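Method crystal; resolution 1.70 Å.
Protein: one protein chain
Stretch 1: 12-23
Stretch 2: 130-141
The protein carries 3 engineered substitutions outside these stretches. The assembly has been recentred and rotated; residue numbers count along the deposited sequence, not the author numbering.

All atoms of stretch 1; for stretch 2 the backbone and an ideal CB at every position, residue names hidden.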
# COMPACT_ATOMS: atom_id res chain seq x y z
N GLY A 12 7.41 -6.00 -9.12
CA GLY A 12 6.54 -5.21 -10.01
C GLY A 12 5.60 -4.23 -9.33
O GLY A 12 6.00 -3.58 -8.35
N ASP A 13 4.36 -4.07 -9.80
CA ASP A 13 3.46 -3.18 -9.11
C ASP A 13 2.63 -3.91 -8.07
O ASP A 13 1.48 -3.52 -7.84
CB ASP A 13 2.55 -2.38 -10.04
CG ASP A 13 3.33 -1.29 -10.86
OD1 ASP A 13 4.52 -1.01 -10.56
OD2 ASP A 13 2.72 -0.71 -11.78
N HIS A 14 3.22 -4.91 -7.44
CA HIS A 14 2.47 -5.76 -6.48
C HIS A 14 3.32 -6.03 -5.27
O HIS A 14 4.54 -5.75 -5.29
CB HIS A 14 2.00 -7.13 -7.09
CG HIS A 14 1.02 -7.00 -8.19
ND1 HIS A 14 -0.31 -6.71 -8.00
CD2 HIS A 14 1.17 -7.19 -9.52
CE1 HIS A 14 -0.93 -6.68 -9.17
NE2 HIS A 14 -0.03 -6.91 -10.12
N CYS A 15 2.67 -6.48 -4.19
CA CYS A 15 3.32 -6.99 -3.03
C CYS A 15 2.85 -8.40 -2.79
O CYS A 15 1.73 -8.74 -3.18
CB CYS A 15 3.06 -6.15 -1.76
SG CYS A 15 3.37 -4.39 -1.95
N TYR A 16 3.71 -9.21 -2.24
CA TYR A 16 3.49 -10.63 -2.03
C TYR A 16 3.84 -11.03 -0.59
O TYR A 16 4.77 -10.47 0.05
CB TYR A 16 4.31 -11.51 -3.05
CG TYR A 16 4.00 -11.20 -4.49
CD1 TYR A 16 4.61 -10.13 -5.11
CD2 TYR A 16 3.17 -11.98 -5.22
CE1 TYR A 16 4.31 -9.82 -6.42
CE2 TYR A 16 2.89 -11.70 -6.56
CZ TYR A 16 3.46 -10.62 -7.15
OH TYR A 16 3.23 -10.26 -8.48
N ARG A 17 3.13 -12.01 -0.03
CA ARG A 17 3.42 -12.55 1.26
C ARG A 17 3.13 -14.03 1.32
O ARG A 17 2.01 -14.47 1.06
CB ARG A 17 2.67 -11.84 2.37
CG ARG A 17 3.08 -12.24 3.78
CD ARG A 17 2.60 -11.20 4.77
NE ARG A 17 2.83 -11.65 6.13
CZ ARG A 17 2.40 -11.03 7.22
NH1 ARG A 17 1.69 -9.91 7.12
NH2 ARG A 17 2.66 -11.58 8.41
N PHE A 18 4.16 -14.80 1.67
CA PHE A 18 4.03 -16.19 1.87
C PHE A 18 3.75 -16.57 3.31
O PHE A 18 4.39 -16.05 4.24
CB PHE A 18 5.34 -16.86 1.42
CG PHE A 18 5.39 -18.33 1.74
CD1 PHE A 18 4.48 -19.19 1.14
CD2 PHE A 18 6.30 -18.85 2.69
CE1 PHE A 18 4.45 -20.53 1.43
CE2 PHE A 18 6.28 -20.21 2.97
CZ PHE A 18 5.36 -21.05 2.39
N PHE A 19 2.75 -17.44 3.48
CA PHE A 19 2.35 -18.02 4.72
C PHE A 19 2.65 -19.50 4.77
O PHE A 19 2.07 -20.33 4.10
CB PHE A 19 0.88 -17.78 4.97
CG PHE A 19 0.56 -16.33 5.21
CD1 PHE A 19 0.68 -15.78 6.47
CD2 PHE A 19 0.22 -15.52 4.15
CE1 PHE A 19 0.41 -14.43 6.69
CE2 PHE A 19 -0.02 -14.18 4.38
CZ PHE A 19 0.07 -13.65 5.64
N ASN A 20 3.59 -19.83 5.65
CA ASN A 20 4.12 -21.19 5.75
C ASN A 20 3.30 -22.02 6.72
O ASN A 20 3.78 -22.51 7.71
CB ASN A 20 5.58 -21.12 6.14
CG ASN A 20 6.30 -22.43 5.88
OD1 ASN A 20 5.81 -23.31 5.22
ND2 ASN A 20 7.50 -22.52 6.38
N THR A 21 2.02 -22.14 6.37
CA THR A 21 1.00 -22.80 7.18
C THR A 21 0.17 -23.62 6.27
O THR A 21 -0.39 -23.13 5.25
CB THR A 21 0.12 -21.73 7.91
OG1 THR A 21 0.93 -21.02 8.87
CG2 THR A 21 -1.07 -22.35 8.64
N LEU A 22 0.09 -24.90 6.60
CA LEU A 22 -0.74 -25.78 5.85
C LEU A 22 -2.23 -25.52 6.13
O LEU A 22 -2.68 -25.48 7.31
CB LEU A 22 -0.40 -27.24 6.25
CG LEU A 22 0.39 -28.25 5.43
CD1 LEU A 22 -0.10 -29.65 5.86
CD2 LEU A 22 0.21 -28.17 3.94
N THR A 23 -3.05 -25.36 5.08
CA THR A 23 -4.46 -25.13 5.23
C THR A 23 -5.21 -25.53 3.91
O THR A 23 -4.61 -25.89 2.91
CB THR A 23 -4.79 -23.65 5.73
OG1 THR A 23 -6.12 -23.61 6.23
CG2 THR A 23 -4.64 -22.61 4.59
N UNK A 130 -7.88 -31.10 0.37
CA UNK A 130 -6.44 -31.04 0.32
C UNK A 130 -5.93 -29.84 1.10
O UNK A 130 -6.66 -28.87 1.37
CB UNK A 130 -5.96 -30.98 -1.13
N UNK A 131 -4.69 -29.95 1.53
CA UNK A 131 -4.07 -28.85 2.24
C UNK A 131 -2.73 -28.51 1.58
O UNK A 131 -2.10 -29.37 0.99
CB UNK A 131 -3.88 -29.20 3.72
N UNK A 132 -2.32 -27.24 1.71
CA UNK A 132 -1.16 -26.69 1.10
C UNK A 132 -0.80 -25.42 1.80
O UNK A 132 -1.61 -24.90 2.58
CB UNK A 132 -1.38 -26.46 -0.40
N UNK A 133 0.41 -24.91 1.49
CA UNK A 133 0.88 -23.61 1.96
C UNK A 133 0.16 -22.55 1.10
O UNK A 133 -0.56 -22.94 0.18
CB UNK A 133 2.40 -23.49 1.86
N UNK A 134 0.31 -21.26 1.39
CA UNK A 134 -0.35 -20.27 0.53
C UNK A 134 0.42 -18.97 0.43
O UNK A 134 1.25 -18.67 1.23
CB UNK A 134 -1.76 -19.98 1.05
N UNK A 135 0.10 -18.26 -0.61
CA UNK A 135 0.73 -16.99 -0.89
C UNK A 135 -0.37 -15.95 -1.21
O UNK A 135 -1.25 -16.19 -2.05
CB UNK A 135 1.73 -17.12 -2.04
N UNK A 136 -0.23 -14.77 -0.63
CA UNK A 136 -1.12 -13.68 -0.93
C UNK A 136 -0.44 -12.61 -1.77
O UNK A 136 0.80 -12.55 -1.84
CB UNK A 136 -1.66 -13.07 0.37
N UNK A 137 -1.25 -11.79 -2.40
CA UNK A 137 -0.77 -10.75 -3.34
C UNK A 137 -1.64 -9.57 -3.09
O UNK A 137 -2.85 -9.72 -2.99
CB UNK A 137 -0.82 -11.19 -4.81
N UNK A 138 -1.03 -8.38 -3.07
CA UNK A 138 -1.75 -7.13 -3.12
C UNK A 138 -1.92 -6.59 -4.52
O UNK A 138 -0.96 -6.56 -5.30
CB UNK A 138 -1.04 -6.09 -2.26
N UNK A 139 -3.14 -6.12 -4.80
CA UNK A 139 -3.45 -5.45 -6.06
C UNK A 139 -4.01 -4.05 -5.70
O UNK A 139 -4.96 -3.91 -4.94
CB UNK A 139 -4.44 -6.26 -6.89
N UNK A 140 -3.40 -3.02 -6.29
CA UNK A 140 -3.82 -1.64 -6.09
C UNK A 140 -4.79 -1.27 -7.13
O UNK A 140 -4.45 -0.91 -8.24
CB UNK A 140 -2.63 -0.67 -6.10
N UNK A 141 -6.05 -1.45 -6.72
CA UNK A 141 -7.22 -1.34 -7.55
C UNK A 141 -7.64 0.09 -7.71
O UNK A 141 -7.16 1.03 -7.07
OXT UNK A 141 -8.52 0.34 -8.56
CB UNK A 141 -8.37 -2.17 -6.97

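The two segments run antiparallel, their strand axes 161° apart and 4.6 Å at closest approach, so each position can be judged by its cross-strand neighbours.

Positions 130 and 141 have nothing of stretch 1 within 5.5 Å of their ideal CB; almost any residue would fit, and they are alanine and glutamate.

At 131 the CB points toward stretch 1, 3.5 Å from Thr-23 O. A polar or flexible chain suits this edge; Gln-131 brings NE2 to 3.6 Å from Leu-22 O.

Position 132 pairs with Thr-23, and its CB stays 4.7 Å from Thr-23 O, which restricts little. Ala-132 works through its backbone: its N donates to Thr-23 O (2.9 Å) and its O accepts from Thr-23 N (2.9 Å).

The register then shifts by two residues, a beta bulge. The CB at 133 lies sideways, 3.6 Å from Phe-18 CE1, with Asn-20 OD1 as an acceptor farther out. A long chain with an apolar stem and a donor tip would use both, though arginine or glutamine might serve as well. Lys-133 sets CB at the edge of the Phe-18 ring, and its NZ donates to Asn-20 OD1 (2.9 Å).

At 134 the CB shares a face with Phe-19 and Thr-23, between which a large flat group could lie. Tyr-134, with chi1 at 65° (p), takes Phe-19 CB over its ring face, 3.6 Å from the centroid; the two rings are near parallel (15°) but slid apart. Its O accepts from Phe-19 N (3.0 Å).

Position 135 faces the side of Tyr-16 and Phe-18, favouring an apolar chain such as leucine or methionine. Met-135 CE reaches Phe-18 CB at 3.9 Å.

The CB at 136 is 4.5 Å from Phe-19 CE2, so a small apolar group fits. Cys-136 SG comes to 3.6 Å from Phe-19 CE2, and is bonded covalently elsewhere in the structure. Its backbone exchanges two hydrogen bonds with Arg-17.

At 137 the CB is 4.1 Å from Tyr-16 CD2, and the His-14 ring also flanks the outward path; long aliphatic stems suit. Lys-137, extended (all t), places CE over the His-14 ring face, 3.5 Å from its centroid.

Position 138 sits on the Cys-15 side, apt for an aliphatic residue: Leu-138 CD1 packs 3.8 Å from Cys-15 CB, while its O accepts from His-14 ND1 (2.8 Å).

At 139, 4.2 Å from His-14 CE1, choice is wide; it is threonine.

Position 140 starts sideways, so a side chain of some reach, aliphatic or aromatic, is needed to come back toward stretch 1: Phe-140 offers its ring edge to Cys-15 SG, with CZ 4.0 Å from SG.

Stretch 2, residues 130-141: AQAKYMCKLTFE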
# COMPACT_ATOMS: atom_id res chain seq x y z
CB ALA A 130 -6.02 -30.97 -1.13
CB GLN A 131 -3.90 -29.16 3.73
CG GLN A 131 -5.25 -29.44 4.40
CD GLN A 131 -5.39 -29.11 5.87
OE1 GLN A 131 -6.40 -29.50 6.50
NE2 GLN A 131 -4.45 -28.43 6.43
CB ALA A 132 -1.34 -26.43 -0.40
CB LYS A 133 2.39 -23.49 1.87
CG LYS A 133 3.11 -24.66 2.49
CD LYS A 133 2.87 -24.82 3.98
CE LYS A 133 3.63 -26.09 4.52
NZ LYS A 133 5.10 -25.94 4.37
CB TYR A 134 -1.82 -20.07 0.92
CG TYR A 134 -2.03 -19.46 2.28
CD1 TYR A 134 -2.01 -20.24 3.41
CD2 TYR A 134 -2.33 -18.08 2.42
CE1 TYR A 134 -2.26 -19.66 4.63
CE2 TYR A 134 -2.55 -17.50 3.62
CZ TYR A 134 -2.51 -18.28 4.74
OH TYR A 134 -2.74 -17.75 6.02
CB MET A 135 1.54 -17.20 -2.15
CG MET A 135 2.16 -16.01 -2.80
SD MET A 135 3.79 -15.68 -2.20
CE MET A 135 4.80 -17.21 -2.41
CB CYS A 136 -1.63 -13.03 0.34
SG CYS A 136 -2.28 -14.21 1.57
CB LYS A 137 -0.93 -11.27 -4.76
CG LYS A 137 -0.65 -10.35 -5.91
CD LYS A 137 -0.76 -11.14 -7.25
CE LYS A 137 -0.85 -10.18 -8.43
NZ LYS A 137 -0.83 -10.84 -9.75
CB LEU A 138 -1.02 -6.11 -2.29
CG LEU A 138 -0.82 -6.49 -0.84
CD1 LEU A 138 -0.23 -5.31 -0.16
CD2 LEU A 138 -2.06 -6.97 -0.05
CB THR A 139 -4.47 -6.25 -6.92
OG1 THR A 139 -3.90 -7.54 -7.22
CG2 THR A 139 -4.80 -5.56 -8.24
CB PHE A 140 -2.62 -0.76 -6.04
CG PHE A 140 -1.62 -1.26 -5.03
CD1 PHE A 140 -1.80 -1.03 -3.69
CD2 PHE A 140 -0.52 -1.97 -5.43
CE1 PHE A 140 -0.89 -1.54 -2.78
CE2 PHE A 140 0.37 -2.51 -4.52
CZ PHE A 140 0.21 -2.29 -3.19
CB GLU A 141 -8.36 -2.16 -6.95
CG GLU A 141 -8.03 -3.62 -6.95
CD GLU A 141 -9.23 -4.48 -6.62
OE1 GLU A 141 -9.30 -5.61 -7.16
OE2 GLU A 141 -10.08 -4.03 -5.85
O HOH W 1 -1.37 -3.43 -8.50
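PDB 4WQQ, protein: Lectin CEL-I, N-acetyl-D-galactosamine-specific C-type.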